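Local coordinates for ABC transporter, substrate binding protein (Agrobacterium tumefaciens, PDB 3C9H), which probably captures a solute in the periplasm and delivers it to an ABC transporter, and binds a magnesium ion, at residues 115-123 with 300-308. Numbering follows the deposited sequence.
Sequences MSARWPAWA and PAVSPEVAG
V302 fits its CG1 methyl among four side chains of segment 115-123. CG1 lies 3.9 Å from W119 CZ2, and W122 CZ2, the A123 CB methyl and the P120 ring also touch it. Because CG1 stands anti to the backbone N of V302 (chi1 169°), CG2 meets the far end of the W122 six-membered ring. Within its own segment, A123 CB covers one face of the W122 indole, 3.6 Å above the plane, over its centre. W119 starts away from segment 300-308, yet its indole swings back, with CG anti to the backbone N (chi1 -156°), and brings CH2 to 3.8 Å from S303 CA. P120 CD covers one face of that indole, near the rim, while W119 NE1 is hydrogen-bonded to the O of A131. In the periplasmic-binding-protein fold assigned to this family, the contact joins two loops, one leading into strand 124-125, the other following helix 287-296. No hydrogen bond crosses between them. Each instead bends in a type I turn, S116 to W119 and S303 to V306; in the second, S303 OG accepts from E305 N at 2.9 Å, an ST turn. V302 loses 88 Å² to the other segment, R118 only 14 Å²; R118, P304 and E305 are solvent-exposed, so their side is looser. There P304 CG approaches R118 O at 3.6 Å, and M115, bent at chi2 and chi3, brings CE to 4.1 Å from P304 CD. M115 SD lies 3.6 Å from E305 OE1, a van der Waals approach, whereas R118 NE and E305 OE2 stay 6.9 Å apart, not a salt bridge.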
ATOM      1  N   MET A 115     -13.866   8.217  16.634  1.00 29.95           N
ATOM      2  CA  MET A 115     -14.372   7.101  15.831  1.00 29.73           C
ATOM      3  C   MET A 115     -13.860   5.710  16.249  1.00 28.51           C
ATOM      4  O   MET A 115     -14.172   4.728  15.576  1.00 28.82           O
ATOM      5  CB  MET A 115     -14.077   7.353  14.344  1.00 30.63           C
ATOM      6  CG  MET A 115     -14.970   8.411  13.678  1.00 33.57           C
ATOM      7  SD  MET A 115     -16.706   7.870  13.566  1.00 36.40           S
ATOM      8  CE  MET A 115     -16.545   6.246  12.717  1.00 34.53           C
ATOM      9  N   SER A 116     -13.099   5.606  17.345  1.00 26.67           N
ATOM     10  CA  SER A 116     -12.460   4.329  17.701  1.00 25.24           C
ATOM     11  C   SER A 116     -13.436   3.168  17.906  1.00 24.59           C
ATOM     12  O   SER A 116     -13.306   2.118  17.281  1.00 23.19           O
ATOM     13  CB  SER A 116     -11.567   4.476  18.937  1.00 24.81           C
ATOM     14  OG  SER A 116     -10.471   5.321  18.671  1.00 22.50           O
ATOM     15  N   ALA A 117     -14.420   3.362  18.777  1.00 24.10           N
ATOM     16  CA  ALA A 117     -15.330   2.272  19.126  1.00 24.08           C
ATOM     17  C   ALA A 117     -16.163   1.796  17.917  1.00 23.76           C
ATOM     18  O   ALA A 117     -16.455   0.619  17.802  1.00 24.18           O
ATOM     19  CB  ALA A 117     -16.232   2.689  20.280  1.00 24.35           C
ATOM     20  N   ARG A 118     -16.515   2.709  17.020  1.00 23.25           N
ATOM     21  CA  ARG A 118     -17.315   2.374  15.836  1.00 23.82           C
ATOM     22  C   ARG A 118     -16.519   2.010  14.581  1.00 23.73           C
ATOM     23  O   ARG A 118     -17.107   1.677  13.547  1.00 24.25           O
ATOM     24  CB  ARG A 118     -18.248   3.529  15.537  1.00 24.46           C
ATOM     25  CG  ARG A 118     -19.353   3.573  16.577  1.00 25.96           C
ATOM     26  CD  ARG A 118     -20.466   4.381  16.126  1.00 30.21           C
ATOM     27  NE  ARG A 118     -20.244   5.750  16.488  1.00 34.17           N
ATOM     28  CZ  ARG A 118     -20.915   6.409  17.440  1.00 35.50           C
ATOM     29  NH1 ARG A 118     -21.879   5.842  18.149  1.00 35.80           N
ATOM     30  NH2 ARG A 118     -20.608   7.667  17.677  1.00 33.91           N
ATOM     31  N   TRP A 119     -15.193   2.068  14.678  1.00 22.37           N
ATOM     32  CA  TRP A 119     -14.323   1.703  13.561  1.00 22.29           C
ATOM     33  C   TRP A 119     -14.499   0.214  13.314  1.00 22.79           C
ATOM     34  O   TRP A 119     -14.603  -0.545  14.270  1.00 22.19           O
ATOM     35  CB  TRP A 119     -12.860   2.032  13.870  1.00 20.73           C
ATOM     36  CG  TRP A 119     -12.069   2.220  12.594  1.00 20.15           C
ATOM     37  CD1 TRP A 119     -11.108   1.416  12.112  1.00 17.84           C
ATOM     38  CD2 TRP A 119     -12.245   3.267  11.649  1.00 18.24           C
ATOM     39  NE1 TRP A 119     -10.647   1.893  10.901  1.00 19.20           N
ATOM     40  CE2 TRP A 119     -11.324   3.046  10.600  1.00 19.42           C
ATOM     41  CE3 TRP A 119     -13.074   4.383  11.586  1.00 20.19           C
ATOM     42  CZ2 TRP A 119     -11.237   3.882   9.505  1.00 17.71           C
ATOM     43  CZ3 TRP A 119     -12.976   5.224  10.489  1.00 19.50           C
ATOM     44  CH2 TRP A 119     -12.067   4.977   9.477  1.00 18.47           C
ATOM     45  N   PRO A 120     -14.598  -0.209  12.039  1.00 23.30           N
ATOM     46  CA  PRO A 120     -14.795  -1.638  11.808  1.00 23.46           C
ATOM     47  C   PRO A 120     -13.791  -2.462  12.593  1.00 23.49           C
ATOM     48  O   PRO A 120     -12.607  -2.114  12.641  1.00 23.00           O
ATOM     49  CB  PRO A 120     -14.619  -1.760  10.300  1.00 23.43           C
ATOM     50  CG  PRO A 120     -15.124  -0.450   9.794  1.00 23.00           C
ATOM     51  CD  PRO A 120     -14.580   0.532  10.769  1.00 23.96           C
ATOM     52  N   ALA A 121     -14.270  -3.528  13.227  1.00 24.08           N
ATOM     53  CA  ALA A 121     -13.478  -4.300  14.179  1.00 24.33           C
ATOM     54  C   ALA A 121     -12.234  -4.928  13.542  1.00 24.61           C
ATOM     55  O   ALA A 121     -11.149  -4.960  14.148  1.00 26.17           O
ATOM     56  CB  ALA A 121     -14.375  -5.379  14.855  1.00 25.08           C
ATOM     57  N   TRP A 122     -12.382  -5.420  12.326  1.00 24.22           N
ATOM     58  CA  TRP A 122     -11.249  -5.964  11.583  1.00 24.46           C
ATOM     59  C   TRP A 122     -10.126  -4.932  11.372  1.00 23.74           C
ATOM     60  O   TRP A 122      -8.978  -5.298  11.178  1.00 24.86           O
ATOM     61  CB  TRP A 122     -11.708  -6.490  10.216  1.00 24.64           C
ATOM     62  CG  TRP A 122     -12.141  -5.460   9.218  1.00 25.09           C
ATOM     63  CD1 TRP A 122     -13.419  -5.066   8.959  1.00 25.31           C
ATOM     64  CD2 TRP A 122     -11.306  -4.735   8.296  1.00 24.34           C
ATOM     65  NE1 TRP A 122     -13.433  -4.122   7.970  1.00 25.59           N
ATOM     66  CE2 TRP A 122     -12.146  -3.900   7.545  1.00 25.31           C
ATOM     67  CE3 TRP A 122      -9.928  -4.702   8.051  1.00 25.82           C
ATOM     68  CZ2 TRP A 122     -11.666  -3.061   6.554  1.00 25.45           C
ATOM     69  CZ3 TRP A 122      -9.445  -3.830   7.105  1.00 25.09           C
ATOM     70  CH2 TRP A 122     -10.310  -3.039   6.348  1.00 25.84           C
ATOM     71  N   ALA A 123     -10.492  -3.660  11.388  1.00 23.11           N
ATOM     72  CA  ALA A 123      -9.620  -2.554  11.017  1.00 22.90           C
ATOM     73  C   ALA A 123      -9.032  -1.836  12.239  1.00 23.16           C
ATOM     74  O   ALA A 123      -8.438  -0.763  12.112  1.00 22.35           O
ATOM     75  CB  ALA A 123     -10.377  -1.569  10.102  1.00 21.32           C
ATOM     76  N   PRO A 300     -10.190   3.535  -1.870  1.00 27.43           N
ATOM     77  CA  PRO A 300     -11.452   3.199  -1.219  1.00 27.32           C
ATOM     78  C   PRO A 300     -11.435   3.287   0.319  1.00 26.63           C
ATOM     79  O   PRO A 300     -10.452   2.894   0.969  1.00 26.35           O
ATOM     80  CB  PRO A 300     -11.744   1.784  -1.735  1.00 27.26           C
ATOM     81  CG  PRO A 300     -10.974   1.703  -3.055  1.00 27.15           C
ATOM     82  CD  PRO A 300      -9.715   2.436  -2.737  1.00 27.45           C
ATOM     83  N   ALA A 301     -12.513   3.845   0.850  1.00 26.22           N
ATOM     84  CA  ALA A 301     -12.658   4.188   2.264  1.00 26.32           C
ATOM     85  C   ALA A 301     -13.093   2.978   3.106  1.00 26.13           C
ATOM     86  O   ALA A 301     -13.770   2.062   2.612  1.00 25.99           O
ATOM     87  CB  ALA A 301     -13.684   5.339   2.423  1.00 24.60           C
ATOM     88  N   VAL A 302     -12.692   3.003   4.368  1.00 25.99           N
ATOM     89  CA  VAL A 302     -13.091   2.026   5.387  1.00 26.66           C
ATOM     90  C   VAL A 302     -14.175   2.590   6.353  1.00 26.28           C
ATOM     91  O   VAL A 302     -14.873   1.816   7.006  1.00 26.46           O
ATOM     92  CB  VAL A 302     -11.834   1.550   6.170  1.00 26.13           C
ATOM     93  CG1 VAL A 302     -12.194   0.746   7.413  1.00 26.96           C
ATOM     94  CG2 VAL A 302     -10.934   0.729   5.262  1.00 27.63           C
ATOM     95  N   SER A 303     -14.340   3.913   6.432  1.00 27.46           N
ATOM     96  CA  SER A 303     -15.242   4.506   7.429  1.00 28.35           C
ATOM     97  C   SER A 303     -16.676   4.042   7.214  1.00 29.35           C
ATOM     98  O   SER A 303     -17.163   4.100   6.092  1.00 28.22           O
ATOM     99  CB  SER A 303     -15.249   6.031   7.377  1.00 28.80           C
ATOM    100  OG  SER A 303     -16.393   6.523   8.090  1.00 29.35           O
ATOM    101  N   PRO A 304     -17.369   3.634   8.299  1.00 30.53           N
ATOM    102  CA  PRO A 304     -18.764   3.249   8.131  1.00 31.71           C
ATOM    103  C   PRO A 304     -19.667   4.462   7.805  1.00 32.80           C
ATOM    104  O   PRO A 304     -20.838   4.287   7.466  1.00 34.16           O
ATOM    105  CB  PRO A 304     -19.118   2.608   9.482  1.00 31.83           C
ATOM    106  CG  PRO A 304     -18.194   3.220  10.476  1.00 31.62           C
ATOM    107  CD  PRO A 304     -16.924   3.550   9.711  1.00 31.01           C
ATOM    108  N   GLU A 305     -19.129   5.671   7.906  1.00 33.11           N
ATOM    109  CA  GLU A 305     -19.847   6.886   7.533  1.00 33.77           C
ATOM    110  C   GLU A 305     -19.793   7.263   6.058  1.00 33.82           C
ATOM    111  O   GLU A 305     -20.475   8.204   5.653  1.00 34.08           O
ATOM    112  CB  GLU A 305     -19.290   8.067   8.315  1.00 34.14           C
ATOM    113  CG  GLU A 305     -19.393   7.913   9.802  1.00 34.66           C
ATOM    114  CD  GLU A 305     -18.967   9.184  10.496  1.00 36.40           C
ATOM    115  OE1 GLU A 305     -17.740   9.493  10.519  1.00 40.13           O
ATOM    116  OE2 GLU A 305     -19.864   9.893  10.985  1.00 39.35           O
ATOM    117  N   VAL A 306     -18.988   6.570   5.255  1.00 33.30           N
ATOM    118  CA  VAL A 306     -18.830   6.927   3.845  1.00 33.06           C
ATOM    119  C   VAL A 306     -19.515   5.890   2.925  1.00 33.86           C
ATOM    120  O   VAL A 306     -19.307   4.682   3.059  1.00 32.83           O
ATOM    121  CB  VAL A 306     -17.330   7.149   3.504  1.00 33.23           C
ATOM    122  CG1 VAL A 306     -17.120   7.524   2.019  1.00 30.64           C
ATOM    123  CG2 VAL A 306     -16.741   8.221   4.438  1.00 28.59           C
ATOM    124  N   ALA A 307     -20.365   6.393   2.026  1.00 34.62           N
ATOM    125  CA  ALA A 307     -21.130   5.572   1.069  1.00 35.55           C
ATOM    126  C   ALA A 307     -20.594   5.793  -0.328  1.00 36.07           C
ATOM    127  O   ALA A 307     -19.944   6.793  -0.587  1.00 37.12           O
ATOM    128  CB  ALA A 307     -22.626   5.937   1.114  1.00 35.56           C
ATOM    129  N   GLY A 308     -20.843   4.839  -1.216  1.00 36.35           N
ATOM    130  CA  GLY A 308     -20.472   4.976  -2.626  1.00 36.36           C
ATOM    131  C   GLY A 308     -19.643   3.808  -3.109  1.00 36.53           C
ATOM    132  O   GLY A 308     -19.435   2.840  -2.378  1.00 36.43           O
TER